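Local coordinates for protein L-Ala-D/L-Glu epimerase, a muconate lactonizing enzyme (Klebsiella pneumoniae subsp. pneumoniae MGH 78578, PDB 3FCP) that belongs to the muconate lactonizing enzyme branch of the enolase superfamily and binds a magnesium ion in its barrel domain, at residues S69-H74 with T103-A108; L35-L40 with V360-D365. All blocks are in the same frame, centred on the assembly; numbering follows the deposited sequence.

Contact 1 (S69-H74 with T103-A108); sequences SSAITH and TFAKSA
A71 and I72 on helix 65-80 close on A105 and A108 of helix 103-121, a helix-helix packing inside the N-terminal capping domain of the enolase-superfamily fold. The two segments cross at -59°, with their axes 8.9 Å apart at closest approach, and nothing polar bridges them. A105 is the centre of the contact: its methyl is aimed almost straight at A71 CB, 3.8 Å from A105 CB, while the A71 methyl comes in obliquely. The same methyl is flanked by I72, whose CG1 lies 4.0 Å from A105 CB. Because I72 CG1 sits anti to the carbonyl carbon (chi1 -66°) and the chain then runs extended, its CD1 reaches forward to the next turn of the other helix, where the methyl of A108 also faces the partner. Small residues on helix 103-121 thus meet one branched side chain and one methyl, all four of them buried. Beyond the pair, I72 also rests on I10 and S12 of strand 7-17, and A71 packs on L58 of a second subunit. On the far side of helix 65-80, T73 OG1 donates to S69 O at 3.1 Å, approaching from above the carbonyl plane, while T73 N bonds to that same oxygen.

Contact 2 (L35-L40 with V360-D365); sequences LVIVRL and VELDED
Segment 35-40 lies in the middle strand (33-42) of the antiparallel three-stranded sheet in the N-terminal domain, and 360-365 is a loop that turns into helix 364-370, approaching no nearer than 9.0 Å between R39 CA and L362 CA. Side chains therefore make the whole contact between the capping domain of this enolase-superfamily fold and the C-terminal part of the chain. I37 and L362 point at each other across the gap and slide past in opposite directions, I37 CG2 coming to 4.1 Å from L362 CD1; I338 touches both residues. Two positions along the strand, R39 leaves the sheet on the same side. Its CG is anti to the backbone N (chi1 179°), which carries the chain outward, and a bend at chi3 (59°) turns the guanidinium beside L362, whose CD2 approaches obliquely. E364, in the first turn of the helix, crosses R39 at about a right angle. The resulting salt bridge uses a single arm, and its hydrogen bond is weak though nearly straight. A stronger partner, E11 on strand 7-17, takes R39 NE, so the guanidinium pairs with two carboxylates through different nitrogens, E11 at NE and E364 at NH1. Guanidinium and carboxylate planes are 72° apart, with E364 OE2 at the guanidinium edge, 3.2 Å from R39 NH1.

Overall arrangement
The centres of the two contacts lie 15 Å apart, on the same side of the chain's centre. Along the chain, strand 33-42 comes first, then helices 65-80 and 103-121, and segment 360-365 follows about 320 residues after the strand, near the C-terminus, so contact 2 brackets contact 1. They meet directly: strand 33-42 turns V36 and V38 toward the helices, with V36 CG1 4.0 Å from I72 CD1, while I37 and R39 serve contact 2. The three-stranded sheet is thus sandwiched between the helices of its own domain and the returning C-terminal chain, so residues far apart in sequence pack against the two faces of the middle strand.

Contact 1 (S69-H74 with T103-A108)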
loop_
_atom_site.group_PDB
_atom_site.type_symbol
_atom_site.label_atom_id
_atom_site.label_comp_id
_atom_site.label_asym_id
_atom_site.label_seq_id
_atom_site.Cartn_x
_atom_site.Cartn_y
_atom_site.Cartn_z
ATOM N N SER A 69 -18.150 -35.305 19.573
ATOM C CA SER A 69 -18.825 -36.602 19.570
ATOM C C SER A 69 -20.137 -36.490 18.783
ATOM O O SER A 69 -20.487 -37.363 17.983
ATOM C CB SER A 69 -19.103 -37.033 21.016
ATOM O OG SER A 69 -19.873 -38.213 21.064
ATOM N N SER A 70 -20.855 -35.398 19.014
ATOM C CA SER A 70 -22.113 -35.134 18.329
ATOM C C SER A 70 -21.914 -35.051 16.813
ATOM O O SER A 70 -22.679 -35.638 16.054
ATOM C CB SER A 70 -22.711 -33.817 18.841
ATOM O OG SER A 70 -23.797 -33.403 18.034
ATOM N N ALA A 71 -20.890 -34.321 16.376
ATOM C CA ALA A 71 -20.609 -34.181 14.947
ATOM C C ALA A 71 -20.366 -35.554 14.316
ATOM O O ALA A 71 -20.864 -35.845 13.233
ATOM C CB ALA A 71 -19.396 -33.286 14.733
ATOM N N ILE A 72 -19.608 -36.396 15.008
ATOM C CA ILE A 72 -19.311 -37.734 14.508
ATOM C C ILE A 72 -20.555 -38.620 14.434
ATOM O O ILE A 72 -20.833 -39.233 13.403
ATOM C CB ILE A 72 -18.248 -38.419 15.395
ATOM C CG1 ILE A 72 -16.919 -37.673 15.255
ATOM C CG2 ILE A 72 -18.103 -39.898 15.008
ATOM C CD1 ILE A 72 -15.858 -38.086 16.249
ATOM N N THR A 73 -21.305 -38.676 15.528
ATOM C CA THR A 73 -22.508 -39.504 15.597
ATOM C C THR A 73 -23.644 -39.085 14.663
ATOM O O THR A 73 -24.120 -39.887 13.860
ATOM C CB THR A 73 -23.080 -39.536 17.036
ATOM O OG1 THR A 73 -22.092 -40.062 17.932
ATOM C CG2 THR A 73 -24.338 -40.418 17.096
ATOM N N HIS A 74 -24.067 -37.829 14.764
ATOM C CA HIS A 74 -25.188 -37.336 13.968
ATOM C C HIS A 74 -24.953 -36.910 12.531
ATOM O O HIS A 74 -25.885 -36.941 11.731
ATOM C CB HIS A 74 -25.865 -36.172 14.689
ATOM C CG HIS A 74 -26.487 -36.549 15.994
ATOM N ND1 HIS A 74 -25.754 -36.703 17.152
ATOM C CD2 HIS A 74 -27.773 -36.820 16.322
ATOM C CE1 HIS A 74 -26.563 -37.051 18.137
ATOM N NE2 HIS A 74 -27.792 -37.130 17.660
ATOM N N THR A 103 -13.371 -29.244 12.448
ATOM C CA THR A 103 -12.101 -29.846 12.058
ATOM C C THR A 103 -11.597 -30.901 13.048
ATOM O O THR A 103 -10.868 -31.819 12.665
ATOM C CB THR A 103 -11.011 -28.756 11.876
ATOM O OG1 THR A 103 -10.862 -28.018 13.097
ATOM C CG2 THR A 103 -11.397 -27.794 10.752
ATOM N N PHE A 104 -11.970 -30.762 14.319
ATOM C CA PHE A 104 -11.550 -31.727 15.329
ATOM C C PHE A 104 -12.196 -33.081 15.012
ATOM O O PHE A 104 -11.518 -34.111 14.988
ATOM C CB PHE A 104 -11.953 -31.259 16.735
ATOM C CG PHE A 104 -10.995 -30.256 17.346
ATOM C CD1 PHE A 104 -10.350 -30.538 18.550
ATOM C CD2 PHE A 104 -10.744 -29.035 16.723
ATOM C CE1 PHE A 104 -9.463 -29.616 19.128
ATOM C CE2 PHE A 104 -9.860 -28.102 17.287
ATOM C CZ PHE A 104 -9.218 -28.393 18.494
ATOM N N ALA A 105 -13.503 -33.070 14.762
ATOM C CA ALA A 105 -14.234 -34.287 14.419
ATOM C C ALA A 105 -13.677 -34.870 13.112
ATOM O O ALA A 105 -13.453 -36.069 13.006
ATOM C CB ALA A 105 -15.722 -33.981 14.267
ATOM N N LYS A 106 -13.460 -34.013 12.117
ATOM C CA LYS A 106 -12.926 -34.464 10.834
ATOM C C LYS A 106 -11.542 -35.085 10.997
ATOM O O LYS A 106 -11.212 -36.067 10.335
ATOM C CB LYS A 106 -12.853 -33.298 9.845
ATOM C CG LYS A 106 -14.214 -32.789 9.397
ATOM C CD LYS A 106 -14.092 -31.506 8.572
ATOM C CE LYS A 106 -15.459 -31.032 8.088
ATOM N NZ LYS A 106 -15.397 -29.681 7.441
ATOM N N SER A 107 -10.733 -34.520 11.886
ATOM C CA SER A 107 -9.389 -35.041 12.107
ATOM C C SER A 107 -9.407 -36.471 12.662
ATOM O O SER A 107 -8.577 -37.300 12.280
ATOM C CB SER A 107 -8.622 -34.128 13.062
ATOM O OG SER A 107 -7.392 -34.721 13.429
ATOM N N ALA A 108 -10.335 -36.751 13.570
ATOM C CA ALA A 108 -10.445 -38.094 14.144
ATOM C C ALA A 108 -10.807 -39.083 13.036
ATOM O O ALA A 108 -10.242 -40.173 12.953
ATOM C CB ALA A 108 -11.510 -38.119 15.246
#

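Contact 2 (L35-L40 with V360-D365)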
loop_
_atom_site.group_PDB
_atom_site.type_symbol
_atom_site.label_atom_id
_atom_site.label_comp_id
_atom_site.label_asym_id
_atom_site.label_seq_id
_atom_site.Cartn_x
_atom_site.Cartn_y
_atom_site.Cartn_z
ATOM N N LEU A 35 -10.842 -37.569 25.879
ATOM C CA LEU A 35 -10.522 -37.871 24.491
ATOM C C LEU A 35 -11.744 -38.404 23.755
ATOM O O LEU A 35 -12.547 -39.143 24.328
ATOM C CB LEU A 35 -9.431 -38.948 24.413
ATOM C CG LEU A 35 -8.262 -38.921 25.404
ATOM C CD1 LEU A 35 -7.427 -40.178 25.221
ATOM C CD2 LEU A 35 -7.423 -37.673 25.197
ATOM N N VAL A 36 -11.904 -38.020 22.493
ATOM C CA VAL A 36 -12.996 -38.575 21.702
ATOM C C VAL A 36 -12.299 -39.553 20.760
ATOM O O VAL A 36 -11.537 -39.151 19.873
ATOM C CB VAL A 36 -13.755 -37.520 20.881
ATOM C CG1 VAL A 36 -14.844 -38.208 20.069
ATOM C CG2 VAL A 36 -14.390 -36.489 21.812
ATOM N N ILE A 37 -12.542 -40.838 20.989
ATOM C CA ILE A 37 -11.932 -41.899 20.214
ATOM C C ILE A 37 -12.920 -42.452 19.202
ATOM O O ILE A 37 -14.115 -42.589 19.483
ATOM C CB ILE A 37 -11.455 -43.044 21.153
ATOM C CG1 ILE A 37 -10.399 -42.511 22.126
ATOM C CG2 ILE A 37 -10.909 -44.214 20.341
ATOM C CD1 ILE A 37 -9.143 -41.993 21.465
ATOM N N VAL A 38 -12.415 -42.769 18.020
ATOM C CA VAL A 38 -13.252 -43.313 16.969
ATOM C C VAL A 38 -12.675 -44.605 16.414
ATOM O O VAL A 38 -11.458 -44.780 16.348
ATOM C CB VAL A 38 -13.416 -42.295 15.805
ATOM C CG1 VAL A 38 -12.054 -41.819 15.337
ATOM C CG2 VAL A 38 -14.159 -42.935 14.641
ATOM N N ARG A 39 -13.564 -45.520 16.047
ATOM C CA ARG A 39 -13.161 -46.773 15.422
ATOM C C ARG A 39 -14.033 -46.889 14.184
ATOM O O ARG A 39 -15.261 -46.892 14.268
ATOM C CB ARG A 39 -13.386 -47.981 16.333
ATOM C CG ARG A 39 -12.974 -49.298 15.663
ATOM C CD ARG A 39 -12.924 -50.446 16.650
ATOM N NE ARG A 39 -14.211 -50.657 17.300
ATOM C CZ ARG A 39 -14.379 -51.404 18.386
ATOM N NH1 ARG A 39 -13.337 -52.011 18.938
ATOM N NH2 ARG A 39 -15.585 -51.534 18.926
ATOM N N LEU A 40 -13.389 -46.957 13.027
ATOM C CA LEU A 40 -14.099 -47.063 11.768
ATOM C C LEU A 40 -13.887 -48.460 11.210
ATOM O O LEU A 40 -12.753 -48.917 11.077
ATOM C CB LEU A 40 -13.581 -46.001 10.794
ATOM C CG LEU A 40 -14.283 -45.852 9.440
ATOM C CD1 LEU A 40 -14.054 -44.437 8.905
ATOM C CD2 LEU A 40 -13.765 -46.899 8.464
ATOM N N VAL A 360 -0.396 -48.202 16.417
ATOM C CA VAL A 360 -0.897 -48.378 17.777
ATOM C C VAL A 360 -2.225 -49.108 17.705
ATOM O O VAL A 360 -2.972 -48.973 16.730
ATOM C CB VAL A 360 -1.082 -47.030 18.522
ATOM C CG1 VAL A 360 0.276 -46.359 18.718
ATOM C CG2 VAL A 360 -2.027 -46.122 17.755
ATOM N N GLU A 361 -2.519 -49.883 18.741
ATOM C CA GLU A 361 -3.743 -50.675 18.784
ATOM C C GLU A 361 -4.606 -50.298 19.983
ATOM O O GLU A 361 -4.095 -49.951 21.050
ATOM C CB GLU A 361 -3.377 -52.161 18.865
ATOM C CG GLU A 361 -4.348 -53.105 18.183
ATOM C CD GLU A 361 -4.275 -53.022 16.666
ATOM O OE1 GLU A 361 -4.664 -51.979 16.104
ATOM O OE2 GLU A 361 -3.819 -53.999 16.035
ATOM N N LEU A 362 -5.916 -50.387 19.805
ATOM C CA LEU A 362 -6.863 -50.066 20.864
ATOM C C LEU A 362 -6.927 -51.175 21.916
ATOM O O LEU A 362 -6.980 -52.360 21.580
ATOM C CB LEU A 362 -8.247 -49.866 20.252
ATOM C CG LEU A 362 -9.258 -48.987 20.979
ATOM C CD1 LEU A 362 -8.700 -47.578 21.119
ATOM C CD2 LEU A 362 -10.564 -48.968 20.187
ATOM N N ASP A 363 -6.901 -50.786 23.189
ATOM C CA ASP A 363 -6.997 -51.736 24.297
ATOM C C ASP A 363 -8.460 -51.660 24.725
ATOM O O ASP A 363 -8.837 -50.785 25.507
ATOM C CB ASP A 363 -6.093 -51.306 25.458
ATOM C CG ASP A 363 -6.116 -52.293 26.622
ATOM O OD1 ASP A 363 -7.186 -52.880 26.899
ATOM O OD2 ASP A 363 -5.063 -52.469 27.274
ATOM N N GLU A 364 -9.284 -52.561 24.198
ATOM C CA GLU A 364 -10.708 -52.552 24.505
ATOM C C GLU A 364 -11.059 -52.543 25.985
ATOM O O GLU A 364 -11.992 -51.853 26.397
ATOM C CB GLU A 364 -11.413 -53.719 23.810
ATOM C CG GLU A 364 -11.707 -53.448 22.340
ATOM C CD GLU A 364 -12.708 -54.422 21.757
ATOM O OE1 GLU A 364 -12.358 -55.616 21.611
ATOM O OE2 GLU A 364 -13.847 -53.996 21.450
ATOM N N ASP A 365 -10.320 -53.296 26.790
ATOM C CA ASP A 365 -10.606 -53.326 28.216
ATOM C C ASP A 365 -10.471 -51.926 28.800
ATOM O O ASP A 365 -11.322 -51.485 29.564
ATOM C CB ASP A 365 -9.673 -54.303 28.936
ATOM C CG ASP A 365 -9.981 -55.752 28.600
ATOM O OD1 ASP A 365 -11.180 -56.082 28.472
ATOM O OD2 ASP A 365 -9.033 -56.558 28.474
#